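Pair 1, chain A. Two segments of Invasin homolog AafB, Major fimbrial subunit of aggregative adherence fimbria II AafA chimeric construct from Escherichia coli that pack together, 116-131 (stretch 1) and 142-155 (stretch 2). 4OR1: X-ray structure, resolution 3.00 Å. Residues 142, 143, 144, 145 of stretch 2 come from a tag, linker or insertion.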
# COMPACT_ATOMS: atom_id res chain seq x y z
N TRP A 116 18.69 -2.66 -1.12
CA TRP A 116 19.04 -4.01 -0.73
C TRP A 116 18.35 -4.30 0.59
O TRP A 116 18.73 -3.75 1.62
CB TRP A 116 20.56 -4.14 -0.58
CG TRP A 116 21.29 -4.13 -1.89
CD1 TRP A 116 21.61 -3.04 -2.64
CD2 TRP A 116 21.78 -5.27 -2.61
NE1 TRP A 116 22.26 -3.42 -3.79
CE2 TRP A 116 22.39 -4.78 -3.79
CE3 TRP A 116 21.77 -6.65 -2.37
CZ2 TRP A 116 22.97 -5.63 -4.73
CZ3 TRP A 116 22.35 -7.49 -3.30
CH2 TRP A 116 22.94 -6.97 -4.47
N ALA A 117 17.33 -5.16 0.55
CA ALA A 117 16.53 -5.46 1.74
C ALA A 117 17.19 -6.55 2.54
O ALA A 117 17.59 -7.57 1.99
CB ALA A 117 15.13 -5.89 1.35
N LYS A 118 17.32 -6.34 3.85
CA LYS A 118 17.73 -7.41 4.76
C LYS A 118 16.71 -8.54 4.66
O LYS A 118 15.51 -8.28 4.46
CB LYS A 118 17.82 -6.88 6.19
N PRO A 119 17.16 -9.80 4.76
CA PRO A 119 16.20 -10.90 4.68
C PRO A 119 15.25 -10.89 5.87
O PRO A 119 15.58 -10.34 6.93
CB PRO A 119 17.07 -12.16 4.71
CG PRO A 119 18.45 -11.69 4.48
CD PRO A 119 18.52 -10.30 5.02
N GLY A 120 14.07 -11.48 5.68
CA GLY A 120 13.08 -11.53 6.75
C GLY A 120 11.68 -11.28 6.26
O GLY A 120 11.38 -11.42 5.06
N GLU A 121 10.81 -10.90 7.19
CA GLU A 121 9.40 -10.73 6.87
C GLU A 121 8.89 -9.32 7.03
O GLU A 121 9.16 -8.66 8.03
CB GLU A 121 8.55 -11.69 7.69
CG GLU A 121 8.32 -13.00 6.97
CD GLU A 121 7.33 -13.91 7.66
OE1 GLU A 121 6.48 -13.41 8.44
OE2 GLU A 121 7.41 -15.13 7.40
N TYR A 122 8.15 -8.88 6.02
CA TYR A 122 7.59 -7.54 6.02
C TYR A 122 6.08 -7.61 5.84
O TYR A 122 5.60 -8.18 4.86
CB TYR A 122 8.25 -6.70 4.94
CG TYR A 122 9.75 -6.63 5.09
CD1 TYR A 122 10.34 -5.69 5.95
CD2 TYR A 122 10.59 -7.52 4.41
CE1 TYR A 122 11.72 -5.62 6.09
CE2 TYR A 122 11.97 -7.46 4.57
CZ TYR A 122 12.53 -6.51 5.40
OH TYR A 122 13.90 -6.44 5.55
N ILE A 123 5.37 -7.04 6.80
CA ILE A 123 3.91 -6.97 6.76
C ILE A 123 3.43 -5.64 6.17
O ILE A 123 3.69 -4.56 6.73
CB ILE A 123 3.29 -7.12 8.18
CG1 ILE A 123 3.59 -8.50 8.78
CG2 ILE A 123 1.77 -6.85 8.14
CD1 ILE A 123 3.44 -8.56 10.28
N PHE A 124 2.76 -5.70 5.03
CA PHE A 124 2.13 -4.52 4.46
C PHE A 124 0.71 -4.44 5.00
O PHE A 124 -0.04 -5.41 4.91
CB PHE A 124 2.10 -4.59 2.93
CG PHE A 124 3.46 -4.60 2.29
CD1 PHE A 124 4.51 -3.88 2.82
CD2 PHE A 124 3.67 -5.34 1.15
CE1 PHE A 124 5.77 -3.89 2.22
CE2 PHE A 124 4.92 -5.35 0.53
CZ PHE A 124 5.97 -4.62 1.07
N SER A 125 0.36 -3.28 5.56
CA SER A 125 -0.99 -3.09 6.06
C SER A 125 -1.60 -1.81 5.51
O SER A 125 -1.05 -0.72 5.68
CB SER A 125 -0.99 -3.05 7.58
OG SER A 125 -2.27 -2.68 8.05
N VAL A 126 -2.74 -1.95 4.85
CA VAL A 126 -3.36 -0.86 4.10
C VAL A 126 -4.84 -0.70 4.45
O VAL A 126 -5.57 -1.69 4.48
CB VAL A 126 -3.26 -1.14 2.60
CG1 VAL A 126 -3.99 -0.09 1.81
CG2 VAL A 126 -1.80 -1.17 2.18
N SER A 127 -5.27 0.54 4.69
CA SER A 127 -6.68 0.83 4.97
C SER A 127 -7.31 1.70 3.90
O SER A 127 -6.67 2.60 3.37
CB SER A 127 -6.85 1.51 6.33
OG SER A 127 -6.24 0.75 7.34
N GLY A 128 -8.58 1.44 3.59
CA GLY A 128 -9.32 2.18 2.55
C GLY A 128 -10.70 2.67 2.96
O GLY A 128 -11.38 2.04 3.78
N LYS A 129 -11.10 3.81 2.40
CA LYS A 129 -12.43 4.40 2.59
C LYS A 129 -13.05 4.60 1.21
O LYS A 129 -12.33 4.77 0.24
CB LYS A 129 -12.33 5.79 3.21
CG LYS A 129 -12.04 5.91 4.70
CD LYS A 129 -11.60 7.35 4.98
CE LYS A 129 -11.65 7.71 6.46
NZ LYS A 129 -10.43 7.28 7.21
N CYS A 130 -14.38 4.61 1.14
CA CYS A 130 -15.09 5.10 -0.05
C CYS A 130 -15.50 6.55 0.22
O CYS A 130 -15.88 6.88 1.34
CB CYS A 130 -16.33 4.27 -0.34
SG CYS A 130 -16.02 2.51 -0.45
N LEU A 131 -15.40 7.40 -0.79
CA LEU A 131 -15.66 8.83 -0.60
C LEU A 131 -17.06 9.27 -1.07
O LEU A 131 -17.43 9.07 -2.23
CB LEU A 131 -14.56 9.67 -1.26
CG LEU A 131 -13.12 9.49 -0.77
CD1 LEU A 131 -12.19 10.42 -1.52
CD2 LEU A 131 -12.98 9.69 0.74
N THR A 142 -16.50 11.14 7.62
CA THR A 142 -17.43 10.44 8.50
C THR A 142 -17.60 8.97 8.09
O THR A 142 -18.60 8.33 8.44
CB THR A 142 -18.81 11.14 8.54
N ALA A 143 -16.62 8.44 7.36
CA ALA A 143 -16.70 7.09 6.79
C ALA A 143 -15.98 6.04 7.64
O ALA A 143 -15.18 6.39 8.51
CB ALA A 143 -16.16 7.09 5.36
N VAL A 144 -16.29 4.77 7.41
CA VAL A 144 -15.62 3.67 8.10
C VAL A 144 -14.64 2.98 7.16
O VAL A 144 -14.98 2.66 6.01
CB VAL A 144 -16.63 2.63 8.64
N ALA A 145 -13.41 2.76 7.63
CA ALA A 145 -12.36 2.17 6.81
C ALA A 145 -12.14 0.70 7.13
O ALA A 145 -12.14 0.32 8.29
CB ALA A 145 -11.06 2.94 7.00
N LYS A 146 -11.96 -0.12 6.12
CA LYS A 146 -11.56 -1.51 6.35
C LYS A 146 -10.05 -1.67 6.08
O LYS A 146 -9.49 -0.95 5.26
CB LYS A 146 -12.42 -2.49 5.52
CG LYS A 146 -13.89 -2.54 5.95
N THR A 147 -9.41 -2.61 6.77
CA THR A 147 -7.96 -2.85 6.64
C THR A 147 -7.68 -4.21 6.01
O THR A 147 -8.41 -5.16 6.23
CB THR A 147 -7.25 -2.77 8.02
OG1 THR A 147 -7.45 -1.48 8.61
CG2 THR A 147 -5.74 -3.06 7.90
N ALA A 148 -6.61 -4.29 5.22
CA ALA A 148 -6.16 -5.55 4.66
C ALA A 148 -4.66 -5.64 4.86
O ALA A 148 -3.98 -4.61 4.88
CB ALA A 148 -6.51 -5.63 3.20
N THR A 149 -4.14 -6.85 5.03
CA THR A 149 -2.70 -7.01 5.24
C THR A 149 -2.15 -8.17 4.44
O THR A 149 -2.83 -9.17 4.24
CB THR A 149 -2.34 -7.24 6.71
OG1 THR A 149 -2.63 -8.60 7.05
CG2 THR A 149 -3.09 -6.28 7.65
N SER A 150 -0.91 -8.02 4.00
CA SER A 150 -0.21 -9.07 3.28
C SER A 150 1.23 -9.09 3.76
O SER A 150 1.78 -8.06 4.15
CB SER A 150 -0.26 -8.82 1.77
OG SER A 150 -0.02 -10.02 1.04
N THR A 151 1.83 -10.28 3.76
CA THR A 151 3.20 -10.44 4.20
C THR A 151 4.10 -10.79 3.04
O THR A 151 3.74 -11.58 2.17
CB THR A 151 3.29 -11.51 5.31
OG1 THR A 151 2.57 -11.05 6.45
CG2 THR A 151 4.74 -11.75 5.72
N ILE A 152 5.28 -10.17 3.01
CA ILE A 152 6.31 -10.53 2.05
C ILE A 152 7.54 -11.07 2.78
O ILE A 152 7.86 -10.60 3.89
CB ILE A 152 6.73 -9.34 1.17
CG1 ILE A 152 7.21 -8.17 2.03
CG2 ILE A 152 5.59 -8.92 0.26
CD1 ILE A 152 8.03 -7.19 1.26
N THR A 153 8.21 -12.04 2.18
CA THR A 153 9.40 -12.63 2.78
C THR A 153 10.60 -12.39 1.86
O THR A 153 10.62 -12.87 0.73
CB THR A 153 9.23 -14.15 3.09
OG1 THR A 153 8.97 -14.88 1.88
CG2 THR A 153 8.06 -14.41 4.07
N VAL A 154 11.58 -11.63 2.34
CA VAL A 154 12.83 -11.44 1.61
C VAL A 154 13.75 -12.58 1.99
O VAL A 154 14.11 -12.74 3.17
CB VAL A 154 13.49 -10.07 1.88
CG1 VAL A 154 14.87 -9.99 1.23
CG2 VAL A 154 12.62 -8.95 1.35
N VAL A 155 14.13 -13.36 0.98
CA VAL A 155 14.86 -14.62 1.14
C VAL A 155 16.35 -14.32 0.98
O VAL A 155 16.87 -14.13 -0.12
CB VAL A 155 14.41 -15.68 0.08
CG1 VAL A 155 15.27 -16.94 0.15
CG2 VAL A 155 12.91 -16.04 0.22
OXT VAL A 155 17.05 -14.21 1.98

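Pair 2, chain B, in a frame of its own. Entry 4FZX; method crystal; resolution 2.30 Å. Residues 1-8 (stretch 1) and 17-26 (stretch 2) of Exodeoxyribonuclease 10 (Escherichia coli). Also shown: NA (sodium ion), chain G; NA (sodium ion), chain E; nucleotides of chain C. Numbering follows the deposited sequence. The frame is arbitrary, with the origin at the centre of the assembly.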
# COMPACT_ATOMS: atom_id res chain seq x y z
N MSE B 1 -6.99 33.93 -4.56
CA MSE B 1 -8.21 34.18 -3.75
C MSE B 1 -9.14 32.96 -3.78
O MSE B 1 -9.53 32.48 -4.85
CB MSE B 1 -8.96 35.40 -4.26
CG MSE B 1 -10.15 35.79 -3.41
SE MSE B 1 -11.81 34.93 -4.00
CE MSE B 1 -12.35 36.25 -5.36
N LEU B 2 -9.52 32.50 -2.60
CA LEU B 2 -10.49 31.42 -2.49
C LEU B 2 -11.79 31.95 -1.89
O LEU B 2 -11.77 32.73 -0.93
CB LEU B 2 -9.92 30.32 -1.62
CG LEU B 2 -8.52 29.92 -2.10
CD1 LEU B 2 -7.52 29.92 -0.95
CD2 LEU B 2 -8.58 28.57 -2.77
N ARG B 3 -12.90 31.62 -2.52
CA ARG B 3 -14.19 32.04 -2.02
C ARG B 3 -14.85 30.92 -1.22
O ARG B 3 -15.13 29.85 -1.75
CB ARG B 3 -15.09 32.49 -3.15
CG ARG B 3 -16.44 32.97 -2.71
CD ARG B 3 -17.03 33.90 -3.73
NE ARG B 3 -16.27 35.14 -3.78
CZ ARG B 3 -16.39 36.05 -4.75
NH1 ARG B 3 -17.22 35.85 -5.77
NH2 ARG B 3 -15.68 37.17 -4.67
N ILE B 4 -15.01 31.14 0.08
CA ILE B 4 -15.65 30.17 0.94
C ILE B 4 -17.14 30.40 0.85
O ILE B 4 -17.59 31.54 0.90
CB ILE B 4 -15.19 30.32 2.42
CG1 ILE B 4 -13.73 29.87 2.58
CG2 ILE B 4 -16.11 29.52 3.36
CD1 ILE B 4 -12.75 30.68 1.72
N ILE B 5 -17.89 29.32 0.64
CA ILE B 5 -19.34 29.37 0.46
C ILE B 5 -20.02 28.52 1.53
O ILE B 5 -19.56 27.42 1.84
CB ILE B 5 -19.77 28.78 -0.93
CG1 ILE B 5 -19.48 29.77 -2.05
CG2 ILE B 5 -21.29 28.50 -0.95
CD1 ILE B 5 -20.73 30.51 -2.52
N ASP B 6 -21.16 28.99 2.03
CA ASP B 6 -22.05 28.15 2.82
C ASP B 6 -23.51 28.43 2.49
O ASP B 6 -23.89 29.56 2.18
CB ASP B 6 -21.81 28.33 4.32
CG ASP B 6 -22.63 27.36 5.17
OD1 ASP B 6 -22.28 26.17 5.24
OD2 ASP B 6 -23.63 27.79 5.79
N THR B 7 -24.32 27.39 2.66
CA THR B 7 -25.72 27.39 2.27
C THR B 7 -26.52 26.71 3.39
O THR B 7 -26.22 25.59 3.77
CB THR B 7 -25.90 26.53 0.98
OG1 THR B 7 -25.25 27.18 -0.12
CG2 THR B 7 -27.34 26.37 0.65
N GLU B 8 -27.53 27.37 3.93
CA GLU B 8 -28.51 26.68 4.75
C GLU B 8 -29.75 26.41 3.91
O GLU B 8 -30.10 27.20 3.04
CB GLU B 8 -28.87 27.50 5.99
CG GLU B 8 -27.66 28.00 6.81
CD GLU B 8 -26.79 26.86 7.36
OE1 GLU B 8 -27.34 25.82 7.80
OE2 GLU B 8 -25.56 27.02 7.36
N VAL B 17 -32.42 28.59 1.89
CA VAL B 17 -32.98 29.65 2.73
C VAL B 17 -31.96 30.71 3.07
O VAL B 17 -32.32 31.84 3.42
CB VAL B 17 -33.64 29.11 4.02
CG1 VAL B 17 -34.80 28.19 3.67
CG2 VAL B 17 -32.62 28.35 4.88
N GLU B 18 -30.68 30.37 2.95
CA GLU B 18 -29.61 31.34 3.13
C GLU B 18 -28.36 30.93 2.35
O GLU B 18 -28.01 29.76 2.28
CB GLU B 18 -29.26 31.47 4.63
CG GLU B 18 -28.58 32.80 5.00
CD GLU B 18 -28.37 32.97 6.51
OE1 GLU B 18 -28.29 31.96 7.24
OE2 GLU B 18 -28.21 34.13 6.96
N ILE B 19 -27.64 31.91 1.83
CA ILE B 19 -26.32 31.67 1.30
C ILE B 19 -25.39 32.80 1.74
O ILE B 19 -25.84 33.94 1.99
CB ILE B 19 -26.35 31.62 -0.23
CG1 ILE B 19 -24.99 31.18 -0.79
CG2 ILE B 19 -26.77 33.00 -0.80
CD1 ILE B 19 -25.01 30.89 -2.31
N ALA B 20 -24.10 32.49 1.81
CA ALA B 20 -23.11 33.47 2.23
C ALA B 20 -21.73 33.07 1.71
O ALA B 20 -21.52 31.90 1.34
CB ALA B 20 -23.09 33.57 3.74
N SER B 21 -20.80 34.02 1.71
CA SER B 21 -19.40 33.73 1.40
C SER B 21 -18.42 34.71 2.04
O SER B 21 -18.78 35.85 2.37
CB SER B 21 -19.17 33.67 -0.12
OG SER B 21 -19.19 34.96 -0.71
N VAL B 22 -17.18 34.27 2.21
CA VAL B 22 -16.07 35.18 2.45
C VAL B 22 -14.93 34.81 1.51
O VAL B 22 -14.90 33.70 0.95
CB VAL B 22 -15.58 35.09 3.89
CG1 VAL B 22 -16.59 35.72 4.84
CG2 VAL B 22 -15.32 33.63 4.27
N ASP B 23 -13.99 35.74 1.33
CA ASP B 23 -12.83 35.44 0.51
C ASP B 23 -11.62 35.33 1.40
O ASP B 23 -11.49 36.08 2.39
CB ASP B 23 -12.63 36.53 -0.56
CG ASP B 23 -13.79 36.61 -1.56
OD1 ASP B 23 -14.57 35.65 -1.66
OD2 ASP B 23 -13.95 37.66 -2.22
N VAL B 24 -10.77 34.36 1.11
CA VAL B 24 -9.47 34.27 1.76
C VAL B 24 -8.39 34.73 0.79
O VAL B 24 -8.25 34.18 -0.30
CB VAL B 24 -9.18 32.83 2.28
CG1 VAL B 24 -7.77 32.74 2.85
CG2 VAL B 24 -10.22 32.42 3.34
N ILE B 25 -7.72 35.82 1.15
CA ILE B 25 -6.66 36.41 0.33
C ILE B 25 -5.47 36.66 1.26
O ILE B 25 -5.58 37.40 2.23
CB ILE B 25 -7.10 37.80 -0.27
CG1 ILE B 25 -8.50 37.70 -0.90
CG2 ILE B 25 -6.06 38.31 -1.29
CD1 ILE B 25 -8.96 38.95 -1.66
N ASP B 26 -4.34 35.99 0.98
CA ASP B 26 -3.11 36.26 1.73
C ASP B 26 -3.33 36.01 3.21
O ASP B 26 -2.96 36.83 4.05
CB ASP B 26 -2.63 37.70 1.49
CG ASP B 26 -2.18 37.94 0.03
OD1 ASP B 26 -1.72 36.98 -0.64
OD2 ASP B 26 -2.27 39.10 -0.44
NA NA G . -23.78 25.71 7.80
NA NA E . -22.53 23.77 5.01
P DG C 17 -24.46 22.20 7.11
OP1 DG C 17 -24.14 23.62 6.87
OP2 DG C 17 -24.10 21.60 8.41
O5' DG C 17 -25.99 21.93 6.83
C5' DG C 17 -26.58 22.46 5.65
C4' DG C 17 -28.09 22.39 5.69
O4' DG C 17 -28.47 21.02 5.56
C3' DG C 17 -28.77 22.87 6.97
O3' DG C 17 -28.99 24.27 6.85
C2' DG C 17 -30.08 22.10 6.95
C1' DG C 17 -29.68 20.80 6.27
N9 DG C 17 -29.36 19.75 7.21
C8 DG C 17 -28.14 19.52 7.81
N7 DG C 17 -28.15 18.50 8.61
C5 DG C 17 -29.45 18.02 8.51
C6 DG C 17 -30.05 16.92 9.15
O6 DG C 17 -29.49 16.13 9.93
N1 DG C 17 -31.39 16.78 8.80
C2 DG C 17 -32.07 17.61 7.92
N2 DG C 17 -33.38 17.34 7.70
N3 DG C 17 -31.52 18.66 7.32
C4 DG C 17 -30.22 18.79 7.67
O HOH W 1 -23.91 24.25 3.42
O HOH W 2 -25.49 24.52 9.36
O HOH W 3 -20.99 23.94 7.00
O HOH W 4 -20.94 23.00 3.48

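What backbone arrangement do the two contacts share? Each is a pair of neighbouring antiparallel strands, with N-to-C directions 160° apart in pair 1 and 157° apart in pair 2, and 14 central residues superpose with an RMSD of 0.4 Å. Paired backbone hydrogen bonds alternate with close, non-hydrogen-bonded pairs. Tyr A122 N donates to Ile A152 O at 2.8 Å, and Ile A152 N returns a bond to Tyr A122 O at 2.7 Å; at the matching positions Leu B2 N reaches Val B24 O at 3.1 Å and Val B24 N reaches Leu B2 O at 2.8 Å. The register therefore agrees residue for residue.

How is the face carrying Tyr A122 and Phe A124 filled, compared with that carrying Leu B2 and Ile B4? In pair 1 aromatic rings span the gap: Phe A124 CZ lies 3.3 Å from Ile A152 CD1, two residues along the partner strand from the directly paired Ser A150, the next side chain on that face. In pair 2 the matching Ile B4 makes the same diagonal contact with an aliphatic chain, its CD1 lying 3.5 Å from Val B24 CG2. Ile B4 also has an apolar partner directly across, with CB 3.8 Å from Val B22 CG2, where pair 1 has the small, polar Ser A150.

What joins the side chains on the opposite face? In pair 1, Ile A123 CG1 rests 3.6 Å from Thr A151 OG1. The same two positions in pair 2 hold Arg B3 and Asp B23, which form a salt bridge: Arg B3 NE to Asp B23 OD1 is 2.8 Å and Arg B3 NH2 to Asp B23 OD2 is 3.0 Å, both nearly straight, so the carboxylate meets the guanidinium edge with two bonds. Further along, polarity reverses. Ser A127 OG and Thr A147 OG1 share a hydrogen bond of 2.8 Å, whereas the matching Thr B7 OG1 faces aliphatic Ile B19, with CG1 at 4.1 Å, and has no polar partner.

Where do the pairs diverge most in chemistry? Val A126 and Gly A128 correspond to Asp B6 and Glu B8, whose carboxylates gather metal and DNA in the exonuclease. Asp B6 OD1 binds one sodium ion at 2.4 Å; the other is held by Asp B6 OD2 at 2.9 Å and Glu B8 OE2 at 2.2 Å. Both ions also bind OP1 of DG17, and the nucleotide's O3' donates a very short hydrogen bond of 2.5 Å to Glu B8 OE1. Across the strands, Ala A148 and Ala B20 match, so a small side chain is common to both frameworks.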